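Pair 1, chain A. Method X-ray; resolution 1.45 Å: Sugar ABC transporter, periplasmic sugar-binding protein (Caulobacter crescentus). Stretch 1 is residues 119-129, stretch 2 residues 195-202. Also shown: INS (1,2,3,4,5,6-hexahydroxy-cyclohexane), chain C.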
# COMPACT_ATOMS: atom_id res chain seq x y z
N ALA A 119 -4.39 -11.28 -8.29
CA ALA A 119 -4.04 -10.91 -9.68
C ALA A 119 -2.59 -11.21 -10.02
O ALA A 119 -2.28 -11.69 -11.11
CB ALA A 119 -4.32 -9.43 -9.92
N MSE A 120 -1.70 -10.89 -9.09
CA MSE A 120 -0.26 -11.21 -9.28
C MSE A 120 -0.05 -12.71 -9.44
O MSE A 120 0.65 -13.14 -10.35
CB MSE A 120 0.54 -10.75 -8.06
CG MSE A 120 0.43 -9.26 -7.76
SE MSE A 120 1.43 -8.79 -6.14
CE MSE A 120 3.16 -8.36 -6.95
N ALA A 121 -0.62 -13.50 -8.54
CA ALA A 121 -0.44 -14.95 -8.60
C ALA A 121 -1.11 -15.54 -9.85
O ALA A 121 -0.57 -16.48 -10.44
CB ALA A 121 -1.01 -15.62 -7.31
N ASP A 122 -2.27 -15.01 -10.23
CA ASP A 122 -2.98 -15.50 -11.41
C ASP A 122 -2.14 -15.24 -12.65
O ASP A 122 -2.10 -16.08 -13.56
CB ASP A 122 -4.39 -14.89 -11.55
CG ASP A 122 -5.40 -15.48 -10.58
OD1 ASP A 122 -5.13 -16.52 -9.93
OD2 ASP A 122 -6.49 -14.86 -10.44
N TRP A 123 -1.45 -14.11 -12.67
CA TRP A 123 -0.51 -13.84 -13.75
C TRP A 123 0.58 -14.90 -13.83
O TRP A 123 0.95 -15.36 -14.93
CB TRP A 123 0.11 -12.42 -13.64
CG TRP A 123 1.10 -12.15 -14.73
CD1 TRP A 123 0.88 -11.57 -15.95
CD2 TRP A 123 2.49 -12.50 -14.70
NE1 TRP A 123 2.06 -11.54 -16.68
CE2 TRP A 123 3.06 -12.10 -15.93
CE3 TRP A 123 3.30 -13.11 -13.75
CZ2 TRP A 123 4.42 -12.30 -16.23
CZ3 TRP A 123 4.66 -13.31 -14.05
CH2 TRP A 123 5.19 -12.90 -15.27
N VAL A 124 1.13 -15.29 -12.68
CA VAL A 124 2.16 -16.33 -12.65
C VAL A 124 1.59 -17.64 -13.21
O VAL A 124 2.23 -18.29 -14.04
CB VAL A 124 2.71 -16.57 -11.22
CG1 VAL A 124 3.69 -17.73 -11.23
CG2 VAL A 124 3.35 -15.27 -10.68
N VAL A 125 0.40 -18.02 -12.76
CA VAL A 125 -0.17 -19.30 -13.16
C VAL A 125 -0.48 -19.31 -14.66
O VAL A 125 -0.27 -20.30 -15.34
CB VAL A 125 -1.38 -19.66 -12.29
CG1 VAL A 125 -2.04 -20.95 -12.81
CG2 VAL A 125 -0.94 -19.84 -10.87
N LYS A 126 -0.92 -18.18 -15.19
CA LYS A 126 -1.21 -18.10 -16.62
C LYS A 126 0.07 -18.13 -17.45
O LYS A 126 0.14 -18.75 -18.51
CB LYS A 126 -2.02 -16.84 -16.94
CG LYS A 126 -2.10 -16.50 -18.42
CD LYS A 126 -3.02 -15.32 -18.66
CE LYS A 126 -3.00 -14.89 -20.12
NZ LYS A 126 -3.82 -13.66 -20.34
N THR A 127 1.10 -17.46 -16.94
CA THR A 127 2.36 -17.28 -17.66
C THR A 127 3.25 -18.52 -17.59
O THR A 127 4.06 -18.77 -18.48
CB THR A 127 3.09 -16.02 -17.11
OG1 THR A 127 2.23 -14.89 -17.31
CG2 THR A 127 4.44 -15.78 -17.79
N TYR A 128 3.09 -19.31 -16.53
CA TYR A 128 3.90 -20.50 -16.32
C TYR A 128 3.02 -21.72 -16.12
O TYR A 128 2.92 -22.24 -15.02
CB TYR A 128 4.82 -20.29 -15.11
CG TYR A 128 5.90 -19.25 -15.34
CD1 TYR A 128 5.68 -17.91 -15.04
CD2 TYR A 128 7.13 -19.61 -15.86
CE1 TYR A 128 6.67 -16.96 -15.24
CE2 TYR A 128 8.13 -18.66 -16.07
CZ TYR A 128 7.88 -17.35 -15.75
OH TYR A 128 8.86 -16.40 -15.96
N PRO A 129 2.34 -22.18 -17.19
CA PRO A 129 1.35 -23.22 -16.91
C PRO A 129 1.90 -24.56 -16.47
O PRO A 129 1.11 -25.38 -15.99
CB PRO A 129 0.54 -23.34 -18.22
CG PRO A 129 1.32 -22.59 -19.25
CD PRO A 129 2.23 -21.61 -18.54
N PRO A 195 15.08 -18.08 -9.33
CA PRO A 195 13.63 -18.07 -9.42
C PRO A 195 13.18 -17.60 -10.79
O PRO A 195 13.88 -16.87 -11.52
CB PRO A 195 13.21 -17.04 -8.36
CG PRO A 195 14.40 -16.08 -8.32
CD PRO A 195 15.61 -16.96 -8.52
N ASP A 196 11.97 -18.00 -11.15
CA ASP A 196 11.35 -17.49 -12.35
C ASP A 196 10.73 -16.12 -12.16
O ASP A 196 10.73 -15.28 -13.05
CB ASP A 196 10.24 -18.46 -12.80
CG ASP A 196 10.78 -19.78 -13.24
OD1 ASP A 196 11.44 -19.78 -14.29
OD2 ASP A 196 10.58 -20.81 -12.54
N VAL A 197 10.17 -15.89 -10.98
CA VAL A 197 9.40 -14.70 -10.70
C VAL A 197 9.70 -14.22 -9.30
O VAL A 197 9.78 -15.03 -8.37
CB VAL A 197 7.88 -14.96 -10.81
CG1 VAL A 197 7.03 -13.70 -10.43
CG2 VAL A 197 7.52 -15.50 -12.18
N ILE A 198 9.91 -12.92 -9.16
CA ILE A 198 9.98 -12.25 -7.86
C ILE A 198 8.74 -11.34 -7.78
O ILE A 198 8.63 -10.33 -8.49
CB ILE A 198 11.27 -11.42 -7.72
CG1 ILE A 198 12.48 -12.29 -8.03
CG2 ILE A 198 11.40 -10.90 -6.31
CD1 ILE A 198 13.82 -11.56 -8.00
N LEU A 199 7.82 -11.71 -6.91
CA LEU A 199 6.62 -10.91 -6.66
C LEU A 199 6.90 -9.96 -5.51
O LEU A 199 7.12 -10.39 -4.38
CB LEU A 199 5.43 -11.82 -6.30
CG LEU A 199 4.88 -12.80 -7.34
CD1 LEU A 199 3.63 -13.50 -6.82
CD2 LEU A 199 4.54 -12.07 -8.64
N CYS A 200 6.91 -8.67 -5.82
CA CYS A 200 7.22 -7.65 -4.82
C CYS A 200 5.96 -6.87 -4.53
O CYS A 200 5.29 -6.39 -5.44
CB CYS A 200 8.28 -6.70 -5.36
SG CYS A 200 9.83 -7.51 -5.70
N LEU A 201 5.66 -6.72 -3.24
CA LEU A 201 4.37 -6.17 -2.85
C LEU A 201 4.34 -4.63 -2.78
O LEU A 201 3.36 -4.03 -2.32
CB LEU A 201 3.85 -6.85 -1.58
CG LEU A 201 3.13 -8.19 -1.81
CD1 LEU A 201 3.86 -9.19 -2.68
CD2 LEU A 201 2.80 -8.80 -0.47
N ASN A 202 5.40 -3.98 -3.26
CA ASN A 202 5.29 -2.60 -3.72
C ASN A 202 6.35 -2.31 -4.77
O ASN A 202 7.30 -3.08 -4.94
CB ASN A 202 5.23 -1.54 -2.58
CG ASN A 202 6.58 -1.17 -2.00
OD1 ASN A 202 7.61 -1.68 -2.41
ND2 ASN A 202 6.57 -0.26 -1.05
C1 INS C . 0.56 0.67 0.10
C2 INS C . 1.60 0.76 -0.97
C3 INS C . 2.91 1.14 -0.33
C4 INS C . 3.33 0.11 0.66
C5 INS C . 2.34 0.03 1.76
C6 INS C . 0.96 -0.27 1.23
O1 INS C . -0.67 0.28 -0.45
O2 INS C . 1.69 -0.47 -1.63
O3 INS C . 3.90 1.32 -1.32
O4 INS C . 4.60 0.38 1.16
O5 INS C . 2.75 -0.93 2.68
O6 INS C . 0.01 -0.38 2.26
O HOH W 1 11.48 -17.68 -16.03

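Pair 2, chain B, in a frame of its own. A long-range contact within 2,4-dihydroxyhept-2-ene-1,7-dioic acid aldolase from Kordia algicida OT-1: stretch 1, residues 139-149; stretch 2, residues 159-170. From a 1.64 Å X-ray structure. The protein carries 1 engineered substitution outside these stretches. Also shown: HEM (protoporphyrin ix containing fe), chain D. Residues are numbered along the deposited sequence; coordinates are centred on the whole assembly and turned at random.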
# COMPACT_ATOMS: atom_id res chain seq x y z
N MET B 139 5.78 4.97 2.23
CA MET B 139 4.90 3.81 2.36
C MET B 139 5.24 2.71 1.37
O MET B 139 4.36 2.11 0.75
CB MET B 139 3.44 4.24 2.22
CG MET B 139 2.97 5.17 3.33
SD MET B 139 1.26 5.71 3.15
CE MET B 139 0.40 4.15 3.22
N HIS B 140 6.54 2.43 1.21
CA HIS B 140 6.98 1.45 0.22
C HIS B 140 6.43 0.06 0.53
O HIS B 140 6.10 -0.70 -0.39
CB HIS B 140 8.51 1.42 0.17
CG HIS B 140 9.17 1.58 1.50
ND1 HIS B 140 9.35 0.53 2.37
CD2 HIS B 140 9.70 2.67 2.11
CE1 HIS B 140 9.96 0.96 3.46
NE2 HIS B 140 10.18 2.26 3.33
N HIS B 141 6.32 -0.30 1.81
CA HIS B 141 5.81 -1.61 2.16
C HIS B 141 4.30 -1.72 2.00
O HIS B 141 3.78 -2.83 1.83
CB HIS B 141 6.22 -1.98 3.59
CG HIS B 141 7.52 -2.72 3.66
ND1 HIS B 141 8.69 -2.23 3.13
CD2 HIS B 141 7.83 -3.93 4.18
CE1 HIS B 141 9.66 -3.10 3.33
NE2 HIS B 141 9.17 -4.14 3.97
N PHE B 142 3.58 -0.59 2.06
CA PHE B 142 2.18 -0.60 1.66
C PHE B 142 2.05 -0.96 0.19
O PHE B 142 1.19 -1.77 -0.18
CB PHE B 142 1.55 0.77 1.95
CG PHE B 142 0.09 0.85 1.59
CD1 PHE B 142 -0.87 0.26 2.40
CD2 PHE B 142 -0.33 1.52 0.45
CE1 PHE B 142 -2.22 0.34 2.08
CE2 PHE B 142 -1.67 1.60 0.12
CZ PHE B 142 -2.61 1.01 0.93
N GLY B 143 2.89 -0.38 -0.66
CA GLY B 143 2.91 -0.76 -2.06
C GLY B 143 3.40 -2.17 -2.28
O GLY B 143 2.93 -2.86 -3.19
N LEU B 144 4.36 -2.62 -1.46
CA LEU B 144 4.84 -4.00 -1.58
C LEU B 144 3.73 -5.00 -1.31
O LEU B 144 3.61 -6.01 -2.00
CB LEU B 144 6.02 -4.22 -0.63
CG LEU B 144 6.55 -5.65 -0.51
CD1 LEU B 144 7.00 -6.18 -1.86
CD2 LEU B 144 7.69 -5.72 0.50
N GLY B 145 2.90 -4.72 -0.30
CA GLY B 145 1.78 -5.61 -0.03
C GLY B 145 0.76 -5.63 -1.16
O GLY B 145 0.19 -6.68 -1.46
N LEU B 146 0.54 -4.48 -1.79
CA LEU B 146 -0.34 -4.44 -2.95
C LEU B 146 0.27 -5.19 -4.13
O LEU B 146 -0.45 -5.84 -4.90
CB LEU B 146 -0.64 -2.99 -3.34
CG LEU B 146 -1.57 -2.22 -2.40
CD1 LEU B 146 -1.46 -0.72 -2.64
CD2 LEU B 146 -3.01 -2.68 -2.56
N MET B 147 1.60 -5.11 -4.28
CA MET B 147 2.27 -5.86 -5.34
C MET B 147 2.19 -7.36 -5.09
O MET B 147 1.98 -8.14 -6.03
CB MET B 147 3.72 -5.42 -5.46
CG MET B 147 3.93 -4.01 -6.01
SD MET B 147 5.69 -3.64 -6.12
CE MET B 147 5.66 -1.94 -6.68
N ASN B 148 2.36 -7.78 -3.84
CA ASN B 148 2.25 -9.20 -3.50
C ASN B 148 0.90 -9.76 -3.93
O ASN B 148 0.82 -10.83 -4.54
CB ASN B 148 2.45 -9.40 -1.99
CG ASN B 148 3.90 -9.27 -1.57
OD1 ASN B 148 4.80 -9.22 -2.40
ND2 ASN B 148 4.12 -9.21 -0.26
N LYS B 149 -0.18 -9.04 -3.61
CA LYS B 149 -1.52 -9.51 -3.94
C LYS B 149 -1.86 -9.33 -5.41
O LYS B 149 -2.77 -10.00 -5.91
CB LYS B 149 -2.55 -8.80 -3.07
CG LYS B 149 -2.53 -9.23 -1.62
CD LYS B 149 -2.87 -10.70 -1.48
CE LYS B 149 -2.77 -11.17 -0.04
NZ LYS B 149 -3.20 -12.58 0.11
N GLU B 159 9.57 -12.49 -6.70
CA GLU B 159 10.58 -11.98 -5.79
C GLU B 159 10.69 -10.47 -5.99
O GLU B 159 10.98 -10.01 -7.09
CB GLU B 159 11.92 -12.66 -6.04
CG GLU B 159 13.10 -11.95 -5.40
CD GLU B 159 14.43 -12.40 -5.97
OE1 GLU B 159 14.68 -12.14 -7.17
OE2 GLU B 159 15.23 -13.01 -5.23
N ILE B 160 10.45 -9.71 -4.92
CA ILE B 160 10.47 -8.25 -4.98
C ILE B 160 11.52 -7.75 -4.00
O ILE B 160 11.38 -7.93 -2.79
CB ILE B 160 9.09 -7.65 -4.68
CG1 ILE B 160 8.03 -8.26 -5.60
CG2 ILE B 160 9.12 -6.14 -4.84
CD1 ILE B 160 6.65 -7.67 -5.43
N ILE B 161 12.56 -7.12 -4.53
CA ILE B 161 13.67 -6.60 -3.73
C ILE B 161 13.53 -5.09 -3.66
O ILE B 161 13.32 -4.42 -4.68
CB ILE B 161 15.03 -7.01 -4.33
CG1 ILE B 161 15.13 -8.53 -4.42
CG2 ILE B 161 16.17 -6.43 -3.51
CD1 ILE B 161 16.31 -9.02 -5.23
N LEU B 162 13.65 -4.55 -2.45
CA LEU B 162 13.54 -3.11 -2.21
C LEU B 162 14.91 -2.55 -1.85
O LEU B 162 15.57 -3.06 -0.94
CB LEU B 162 12.54 -2.81 -1.09
CG LEU B 162 11.07 -2.66 -1.48
CD1 LEU B 162 10.49 -3.97 -2.02
CD2 LEU B 162 10.25 -2.15 -0.30
N GLU B 163 15.34 -1.52 -2.57
CA GLU B 163 16.59 -0.83 -2.32
C GLU B 163 16.27 0.62 -1.97
O GLU B 163 15.80 1.37 -2.83
CB GLU B 163 17.53 -0.91 -3.52
CG GLU B 163 17.91 -2.32 -3.93
CD GLU B 163 18.97 -2.34 -5.02
OE1 GLU B 163 19.33 -1.25 -5.51
OE2 GLU B 163 19.43 -3.44 -5.39
N LYS B 164 16.53 1.01 -0.73
CA LYS B 164 16.28 2.37 -0.28
C LYS B 164 17.37 3.29 -0.82
O LYS B 164 18.51 3.24 -0.36
CB LYS B 164 16.21 2.44 1.24
CG LYS B 164 15.07 1.65 1.86
CD LYS B 164 14.99 1.88 3.36
CE LYS B 164 14.01 0.92 4.01
NZ LYS B 164 14.14 0.93 5.50
N ILE B 165 17.02 4.11 -1.81
CA ILE B 165 17.97 5.09 -2.32
C ILE B 165 18.17 6.21 -1.30
O ILE B 165 19.30 6.64 -1.05
CB ILE B 165 17.51 5.63 -3.69
CG1 ILE B 165 17.11 4.48 -4.61
CG2 ILE B 165 18.61 6.47 -4.32
CD1 ILE B 165 18.19 3.44 -4.81
N LYS B 166 17.08 6.69 -0.72
CA LYS B 166 17.14 7.56 0.45
C LYS B 166 16.82 6.73 1.69
O LYS B 166 15.90 5.92 1.68
CB LYS B 166 16.15 8.73 0.32
CG LYS B 166 16.42 9.62 -0.88
CD LYS B 166 15.25 10.55 -1.16
CE LYS B 166 15.23 11.73 -0.20
NZ LYS B 166 13.94 12.47 -0.27
N GLU B 167 17.61 6.94 2.75
CA GLU B 167 17.52 6.07 3.92
C GLU B 167 16.15 6.14 4.59
O GLU B 167 15.72 5.17 5.22
CB GLU B 167 18.63 6.41 4.91
CG GLU B 167 18.90 5.32 5.94
CD GLU B 167 19.30 4.01 5.30
OE1 GLU B 167 20.06 4.03 4.31
OE2 GLU B 167 18.86 2.95 5.79
N ASP B 168 15.46 7.27 4.47
CA ASP B 168 14.15 7.44 5.10
C ASP B 168 13.02 6.78 4.32
O ASP B 168 11.85 6.94 4.69
CB ASP B 168 13.85 8.92 5.31
CG ASP B 168 13.88 9.73 4.02
OD1 ASP B 168 13.97 9.13 2.93
OD2 ASP B 168 13.81 10.97 4.10
N GLY B 169 13.33 6.04 3.25
CA GLY B 169 12.32 5.33 2.50
C GLY B 169 11.49 6.17 1.56
O GLY B 169 10.48 5.68 1.05
N THR B 170 11.88 7.42 1.31
CA THR B 170 11.14 8.28 0.40
C THR B 170 11.53 8.09 -1.06
O THR B 170 10.87 8.65 -1.94
CB THR B 170 11.31 9.75 0.79
OG1 THR B 170 12.71 10.09 0.80
CG2 THR B 170 10.72 10.01 2.17
CHA HEM D . -2.20 5.57 -2.04
CHB HEM D . -6.41 3.76 -4.96
CHC HEM D . -3.16 -0.01 -7.34
CHD HEM D . 1.00 1.64 -4.23
C1A HEM D . -3.59 5.07 -2.90
C2A HEM D . -4.72 5.68 -2.31
C3A HEM D . -5.75 5.23 -3.03
C4A HEM D . -5.16 4.39 -4.00
CMA HEM D . -7.23 5.57 -2.85
CAA HEM D . -4.76 6.65 -1.13
CBA HEM D . -4.61 8.07 -1.68
CGA HEM D . -4.78 9.12 -0.59
O1A HEM D . -4.89 10.34 -0.89
O2A HEM D . -4.81 8.77 0.62
C1B HEM D . -5.67 2.52 -5.78
C2B HEM D . -6.55 1.50 -6.53
C3B HEM D . -5.65 0.57 -7.12
C4B HEM D . -4.29 1.04 -6.71
CMB HEM D . -8.08 1.51 -6.63
CAB HEM D . -5.98 -0.64 -7.99
CBB HEM D . -6.67 -0.51 -9.10
C1C HEM D . -1.77 0.37 -6.41
C2C HEM D . -0.81 -0.66 -6.52
C3C HEM D . 0.21 -0.24 -5.75
C4C HEM D . -0.20 1.00 -5.24
CMC HEM D . -0.91 -1.94 -7.34
CAC HEM D . 1.54 -0.95 -5.50
CBC HEM D . 2.62 -0.55 -6.12
C1D HEM D . 0.18 2.86 -3.43
C2D HEM D . 1.00 3.32 -2.25
C3D HEM D . 0.22 4.34 -1.64
C4D HEM D . -1.06 4.46 -2.49
CMD HEM D . 2.37 2.82 -1.81
CAD HEM D . 0.59 5.15 -0.40
CBD HEM D . 0.73 6.63 -0.73
CGD HEM D . 2.21 6.95 -0.96
O1D HEM D . 3.03 6.01 -1.09
O2D HEM D . 2.59 8.15 -1.01
NA HEM D . -3.78 4.17 -3.95
NB HEM D . -4.16 2.21 -5.80
NC HEM D . -1.50 1.44 -5.56
ND HEM D . -1.17 3.45 -3.64
FE HEM D . -2.50 3.14 -5.14

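The sharpest difference lies where A:Met120 in pair 1 matches B:His140 in pair 2. Both CA-to-CB bonds point toward the strand, but the side chains are unlike. A:Met120 is a selenomethionine. Its CE lies 3.3 Å from A:Cys200 O and 4.2 Å from A:Leu199 CB, and its SE lies 4.2 Å from A:Leu201 CD1. B:His140 brings a polar ring instead. B:His140 CD2 sits 3.3 Å from B:Gly169 O, which lies at the ring edge. B:Gly169 closes a type I turn that starts at B:Lys166. It has positive phi, and a CB there would fall 2.7 Å from B:His140 NE2. The absence of a side chain therefore lets the ring and the turn pack closely.

The shared frame is a helix lying against a strand and running nearly antiparallel to it. The angle is 169° in pair 1 and 168° in pair 2. The axes approach to 10.2 and 10.1 Å. Fourteen central residues superpose with an RMSD of 0.9 Å. The buried areas are also close, 393 and 385 Å². No hydrogen bond crosses directly between the stretches in either pair.

The middle of the contact is the most alike. A:Val124 matches B:Leu144, A:Val197 matches B:Ile160, and A:Leu199 matches B:Leu162. All six point toward the opposing stretch. In pair 1, A:Val124 CG2 lies 4.0 Å from both A:Val197 CG1 and A:Leu199 CD2. In pair 2, B:Leu144 CD1 reaches B:Ile160 CG2 at 3.7 Å and B:Leu162 CD1 at 4.1 Å. One helix side chain thus touches two strand side chains in each case.

The far end is filled differently. A:Tyr128, just past the helix, places CE1 3.5 Å from A:Val197 CG2. Water 1 accepts from A:Tyr128 OH at 2.9 Å and donates to A:Asp196 OD1 at 2.7 Å, linking the two stretches. The residue matching A:Tyr128 is B:Asn148, still in the helix. Its OD1 is 3.9 Å from B:Ile160 CD1. B:Met147, which matches A:Thr127, adds a contact of 3.7 Å from its CB to B:Ile160 CD1. A:Thr127 does not reach the strand; its OG1 donates to A:Trp123 O at 2.7 Å.

A:Trp123 presents its ring edge to A:Val197, with CZ3 4.1 Å from CG2. The match is B:Gly143, without a side chain. An ideal CB there would be 3.1 Å from HEM CMD, so the heme crowds that site.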